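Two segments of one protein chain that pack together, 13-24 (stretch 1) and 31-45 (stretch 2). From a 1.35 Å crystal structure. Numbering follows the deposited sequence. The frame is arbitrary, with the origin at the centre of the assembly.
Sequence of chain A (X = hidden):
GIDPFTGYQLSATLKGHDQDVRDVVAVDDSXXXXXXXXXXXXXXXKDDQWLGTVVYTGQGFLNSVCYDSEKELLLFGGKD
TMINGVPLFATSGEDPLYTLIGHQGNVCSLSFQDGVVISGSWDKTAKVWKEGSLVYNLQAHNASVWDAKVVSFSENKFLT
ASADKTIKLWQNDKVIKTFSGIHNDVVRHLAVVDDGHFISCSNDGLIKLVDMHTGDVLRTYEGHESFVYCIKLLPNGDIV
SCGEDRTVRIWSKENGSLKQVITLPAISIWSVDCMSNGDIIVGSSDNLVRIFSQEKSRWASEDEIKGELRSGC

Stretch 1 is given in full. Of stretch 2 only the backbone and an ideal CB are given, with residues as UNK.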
# COMPACT_ATOMS: atom_id res chain seq x y z
N THR A 13 -1.41 15.16 12.90
CA THR A 13 -0.18 15.25 12.17
C THR A 13 0.92 14.59 13.00
O THR A 13 1.17 14.95 14.15
CB THR A 13 0.18 16.70 11.89
OG1 THR A 13 -0.91 17.31 11.21
CG2 THR A 13 1.41 16.77 11.04
N LEU A 14 1.53 13.58 12.41
CA LEU A 14 2.48 12.72 13.06
C LEU A 14 3.87 13.02 12.49
O LEU A 14 4.23 12.58 11.39
CB LEU A 14 2.10 11.26 12.83
CG LEU A 14 0.99 10.68 13.74
CD1 LEU A 14 -0.24 11.60 13.85
CD2 LEU A 14 0.56 9.31 13.23
N LYS A 15 4.64 13.75 13.29
CA LYS A 15 5.94 14.27 12.93
C LYS A 15 7.05 13.43 13.57
O LYS A 15 6.97 13.10 14.73
CB LYS A 15 6.03 15.73 13.41
CG LYS A 15 7.31 16.44 13.06
CD LYS A 15 7.31 17.89 13.49
CE LYS A 15 8.62 18.60 12.99
NZ LYS A 15 8.79 20.05 13.34
N GLY A 16 8.06 13.08 12.79
CA GLY A 16 9.21 12.37 13.32
C GLY A 16 10.15 11.89 12.23
O GLY A 16 11.37 11.90 12.41
N HIS A 17 9.61 11.43 11.10
CA HIS A 17 10.47 10.98 10.03
C HIS A 17 11.30 12.14 9.48
O HIS A 17 10.83 13.28 9.38
CB HIS A 17 9.65 10.35 8.90
CG HIS A 17 9.17 8.96 9.20
ND1 HIS A 17 10.04 7.91 9.37
CD2 HIS A 17 7.92 8.47 9.38
CE1 HIS A 17 9.34 6.81 9.59
NE2 HIS A 17 8.06 7.13 9.62
N ASP A 18 12.52 11.83 9.05
CA ASP A 18 13.41 12.85 8.51
C ASP A 18 13.53 12.83 6.96
O ASP A 18 14.27 13.63 6.39
CB ASP A 18 14.80 12.66 9.10
CG ASP A 18 14.80 12.86 10.59
OD1 ASP A 18 14.10 13.80 11.06
OD2 ASP A 18 15.52 12.10 11.27
N GLN A 19 12.86 11.87 6.32
CA GLN A 19 12.78 11.83 4.86
C GLN A 19 11.40 11.30 4.47
O GLN A 19 10.58 11.00 5.33
CB GLN A 19 13.89 10.96 4.27
CG GLN A 19 15.30 11.46 4.55
CD GLN A 19 15.65 12.74 3.82
OE1 GLN A 19 15.02 13.09 2.81
NE2 GLN A 19 16.67 13.46 4.32
N ASP A 20 11.15 11.17 3.17
CA ASP A 20 9.80 10.89 2.72
C ASP A 20 9.24 9.67 3.44
O ASP A 20 9.94 8.67 3.62
CB ASP A 20 9.75 10.60 1.21
CG ASP A 20 10.03 11.81 0.37
OD1 ASP A 20 10.64 12.77 0.85
OD2 ASP A 20 9.61 11.81 -0.80
N VAL A 21 7.94 9.75 3.77
CA VAL A 21 7.21 8.58 4.24
C VAL A 21 6.68 7.84 3.01
O VAL A 21 5.89 8.36 2.24
CB VAL A 21 6.05 8.97 5.16
CG1 VAL A 21 5.31 7.72 5.61
CG2 VAL A 21 6.57 9.76 6.35
N ARG A 22 7.14 6.62 2.82
CA ARG A 22 6.87 5.90 1.60
C ARG A 22 5.72 4.91 1.69
O ARG A 22 5.15 4.53 0.68
CB ARG A 22 8.12 5.14 1.18
CG ARG A 22 9.31 6.03 0.79
CD ARG A 22 9.04 6.80 -0.50
NE ARG A 22 8.57 5.91 -1.55
CZ ARG A 22 8.62 6.14 -2.84
NH1 ARG A 22 9.18 7.25 -3.29
NH2 ARG A 22 8.12 5.24 -3.70
N ASP A 23 5.39 4.50 2.90
CA ASP A 23 4.33 3.54 3.12
C ASP A 23 3.83 3.61 4.55
O ASP A 23 4.61 3.84 5.49
CB ASP A 23 4.79 2.13 2.76
CG ASP A 23 3.63 1.23 2.26
OD1 ASP A 23 2.49 1.73 2.07
OD2 ASP A 23 3.87 0.03 2.01
N VAL A 24 2.50 3.48 4.70
CA VAL A 24 1.81 3.50 5.99
C VAL A 24 0.84 2.33 6.09
O VAL A 24 0.29 1.87 5.08
CB VAL A 24 1.06 4.85 6.19
CG1 VAL A 24 2.05 6.01 6.13
CG2 VAL A 24 -0.02 5.04 5.15
N UNK A 31 -3.31 2.47 16.63
CA UNK A 31 -1.92 2.24 16.29
C UNK A 31 -1.76 2.25 14.78
O UNK A 31 -2.47 1.53 14.07
CB UNK A 31 -1.42 0.92 16.88
N UNK A 32 -0.78 3.01 14.30
CA UNK A 32 -0.43 3.01 12.90
C UNK A 32 1.09 2.92 12.78
O UNK A 32 1.84 3.30 13.70
CB UNK A 32 -0.97 4.26 12.20
N UNK A 33 1.55 2.46 11.62
CA UNK A 33 2.98 2.33 11.38
C UNK A 33 3.36 2.94 10.04
O UNK A 33 2.56 3.02 9.10
CB UNK A 33 3.40 0.86 11.43
N UNK A 34 4.60 3.38 9.96
CA UNK A 34 5.09 4.04 8.76
C UNK A 34 6.54 3.69 8.54
O UNK A 34 7.26 3.39 9.48
CB UNK A 34 4.91 5.56 8.86
N UNK A 35 6.96 3.74 7.27
CA UNK A 35 8.36 3.54 6.93
C UNK A 35 8.79 4.64 5.99
O UNK A 35 7.96 5.28 5.33
CB UNK A 35 8.59 2.16 6.30
N UNK A 36 10.09 4.87 5.92
CA UNK A 36 10.59 6.08 5.31
C UNK A 36 11.93 5.85 4.65
O UNK A 36 12.66 4.92 5.01
CB UNK A 36 10.70 7.20 6.35
N UNK A 37 12.30 6.73 3.73
CA UNK A 37 13.66 6.77 3.22
C UNK A 37 14.70 7.11 4.30
O UNK A 37 15.90 6.96 4.06
CB UNK A 37 13.75 7.79 2.08
N UNK A 38 14.26 7.54 5.48
CA UNK A 38 15.18 7.76 6.60
C UNK A 38 15.66 6.43 7.24
O UNK A 38 16.48 6.43 8.15
CB UNK A 38 14.50 8.63 7.66
N UNK A 39 15.13 5.32 6.75
CA UNK A 39 15.58 4.01 7.17
C UNK A 39 14.89 3.48 8.41
O UNK A 39 15.27 2.42 8.91
CB UNK A 39 17.09 4.05 7.41
N UNK A 40 13.88 4.19 8.90
CA UNK A 40 13.20 3.81 10.12
C UNK A 40 11.79 3.29 9.87
O UNK A 40 11.14 3.63 8.87
CB UNK A 40 13.15 5.00 11.08
N UNK A 41 11.35 2.45 10.81
CA UNK A 41 9.96 2.01 10.96
C UNK A 41 9.49 2.67 12.24
O UNK A 41 10.14 2.52 13.27
CB UNK A 41 9.82 0.49 11.01
N UNK A 42 8.39 3.40 12.18
CA UNK A 42 7.80 4.03 13.34
C UNK A 42 6.42 3.52 13.62
O UNK A 42 5.62 3.31 12.71
CB UNK A 42 7.76 5.55 13.16
N UNK A 43 6.18 3.28 14.90
CA UNK A 43 4.89 2.89 15.44
C UNK A 43 4.34 4.08 16.20
O UNK A 43 5.00 4.62 17.11
CB UNK A 43 5.00 1.65 16.34
N UNK A 44 3.14 4.48 15.81
CA UNK A 44 2.46 5.62 16.40
C UNK A 44 1.26 5.08 17.16
O UNK A 44 0.46 4.31 16.61
CB UNK A 44 2.04 6.64 15.34
N UNK A 45 1.16 5.46 18.44
CA UNK A 45 0.10 5.03 19.32
C UNK A 45 -0.69 6.19 19.83
O UNK A 45 -0.11 7.21 20.23
CB UNK A 45 0.66 4.23 20.49

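Stretch 2 is a hairpin whose first strand pairs antiparallel with residues 21-24 of stretch 1. Positions 31, 41, 43 and 45 have no contact with stretch 1; they are Lys 31, Val 41, Leu 43 and Ser 45. The CB of 33 also finds nothing nearby, and the residue is Ala 33.

At position 32 the CB points toward stretch 1, 5.4 Å from Leu 14 CD2. A modest apolar side chain would close that gap, and Val 32 does, CG2 lying 4.0 Å from Leu 14 CD2.

The CB of 34 lies 3.6 Å from His 17 NE2 and 3.9 Å from Val 21 CG1. The space is short and the imidazole nitrogen wants a partner, so a small hydroxyl residue fits well. Ser 34 hydrogen-bonds through OG to His 17 NE2 at 2.7 Å.

Position 35 shares a sheet face with Asp 23, and its backbone N bonds to Asp 23 O at 2.9 Å. Extended angles suit a beta-branched residue; Val 35 rests CG2 3.9 Å from Asp 23 CB.

At 36 the CB is tight, 3.2 Å from both His 17 ND1 and Asp 20 O, which argues for something small, and the carbonyl favours a donor. In Ser 36, CB covers one face of the His 17 ring, and OG lies 2.9 Å from Asp 20 O.

Position 37, beside Gln 19 CB, could take a long, flexible chain. Arg 37 packs CG 3.9 Å from Arg 22 CG.

The CB of 38 points toward the backbone N of Asp 18 and His 17 ND1, two possible donors that invite a short acceptor, Asp or Asn. Asp 38 OD2 accepts from Asp 18 N at 2.9 Å and His 17 ND1 at 3.0 Å.

At 39 phi is positive, and a CB would jam against the preceding carbonyl: Gly 39.

The CB of 40 is 4.5 Å from His 17 CE1, so a small polar group suits. Thr 40 OG1 approaches the ring edge and donates to Asp 38 OD1.

The CB of position 42 is 3.9 Å from His 17 NE2 and starts a path across the imidazole that a long chain could follow. Arg 42 places CD over the ring face opposite Ser 36 CB, and its NH2 forms a salt bridge with Asp 38.

At 44 the CB is 3.7 Å from Leu 14 CD2, and a large apolar or aromatic group could spread beneath that leucine. Trp 44 receives Leu 14 CB over its six-membered ring, while NE1 donates to Ser 34 OG.

Stretch 2 (31-45) KVASVSRDGTVRLWS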
# COMPACT_ATOMS: atom_id res chain seq x y z
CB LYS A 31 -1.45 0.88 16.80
CG LYS A 31 -1.29 0.75 18.31
CD LYS A 31 -0.63 -0.58 18.72
CE LYS A 31 -0.32 -0.62 20.22
NZ LYS A 31 -1.52 -0.36 21.04
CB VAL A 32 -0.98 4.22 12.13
CG1 VAL A 32 -2.51 4.35 12.33
CG2 VAL A 32 -0.29 5.50 12.51
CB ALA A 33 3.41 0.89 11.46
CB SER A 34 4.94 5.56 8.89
OG SER A 34 5.61 6.02 10.05
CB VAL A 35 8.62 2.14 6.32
CG1 VAL A 35 8.20 1.00 7.27
CG2 VAL A 35 7.94 2.01 4.98
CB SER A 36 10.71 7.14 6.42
OG SER A 36 11.47 8.26 6.04
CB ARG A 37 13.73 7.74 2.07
CG ARG A 37 13.04 7.23 0.82
CD ARG A 37 12.86 8.37 -0.16
NE ARG A 37 14.11 8.97 -0.60
CZ ARG A 37 14.78 8.59 -1.68
NH1 ARG A 37 14.33 7.60 -2.44
NH2 ARG A 37 15.90 9.21 -2.02
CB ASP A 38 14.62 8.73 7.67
CG ASP A 38 13.45 8.17 8.48
OD1 ASP A 38 13.15 6.97 8.38
OD2 ASP A 38 12.84 8.96 9.26
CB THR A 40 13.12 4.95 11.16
OG1 THR A 40 12.22 5.98 10.72
CG2 THR A 40 14.49 5.54 11.45
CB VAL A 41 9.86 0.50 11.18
CG1 VAL A 41 8.39 0.08 11.30
CG2 VAL A 41 10.56 -0.25 10.06
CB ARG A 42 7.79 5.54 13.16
CG ARG A 42 9.17 6.09 13.18
CD ARG A 42 9.21 7.55 12.90
NE ARG A 42 10.56 7.88 12.43
CZ ARG A 42 11.43 8.62 13.08
NH1 ARG A 42 11.16 9.14 14.25
NH2 ARG A 42 12.59 8.83 12.51
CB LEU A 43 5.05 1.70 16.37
CG LEU A 43 3.77 1.24 17.04
CD1 LEU A 43 2.77 0.71 16.01
CD2 LEU A 43 4.10 0.17 18.05
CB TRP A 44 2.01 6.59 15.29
CG TRP A 44 3.07 6.96 14.28
CD1 TRP A 44 3.40 6.28 13.15
CD2 TRP A 44 3.88 8.15 14.28
NE1 TRP A 44 4.39 6.93 12.47
CE2 TRP A 44 4.69 8.10 13.14
CE3 TRP A 44 4.02 9.23 15.15
CZ2 TRP A 44 5.62 9.07 12.84
CZ3 TRP A 44 4.95 10.21 14.84
CH2 TRP A 44 5.75 10.12 13.71
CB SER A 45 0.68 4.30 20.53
OG SER A 45 1.49 3.26 20.06
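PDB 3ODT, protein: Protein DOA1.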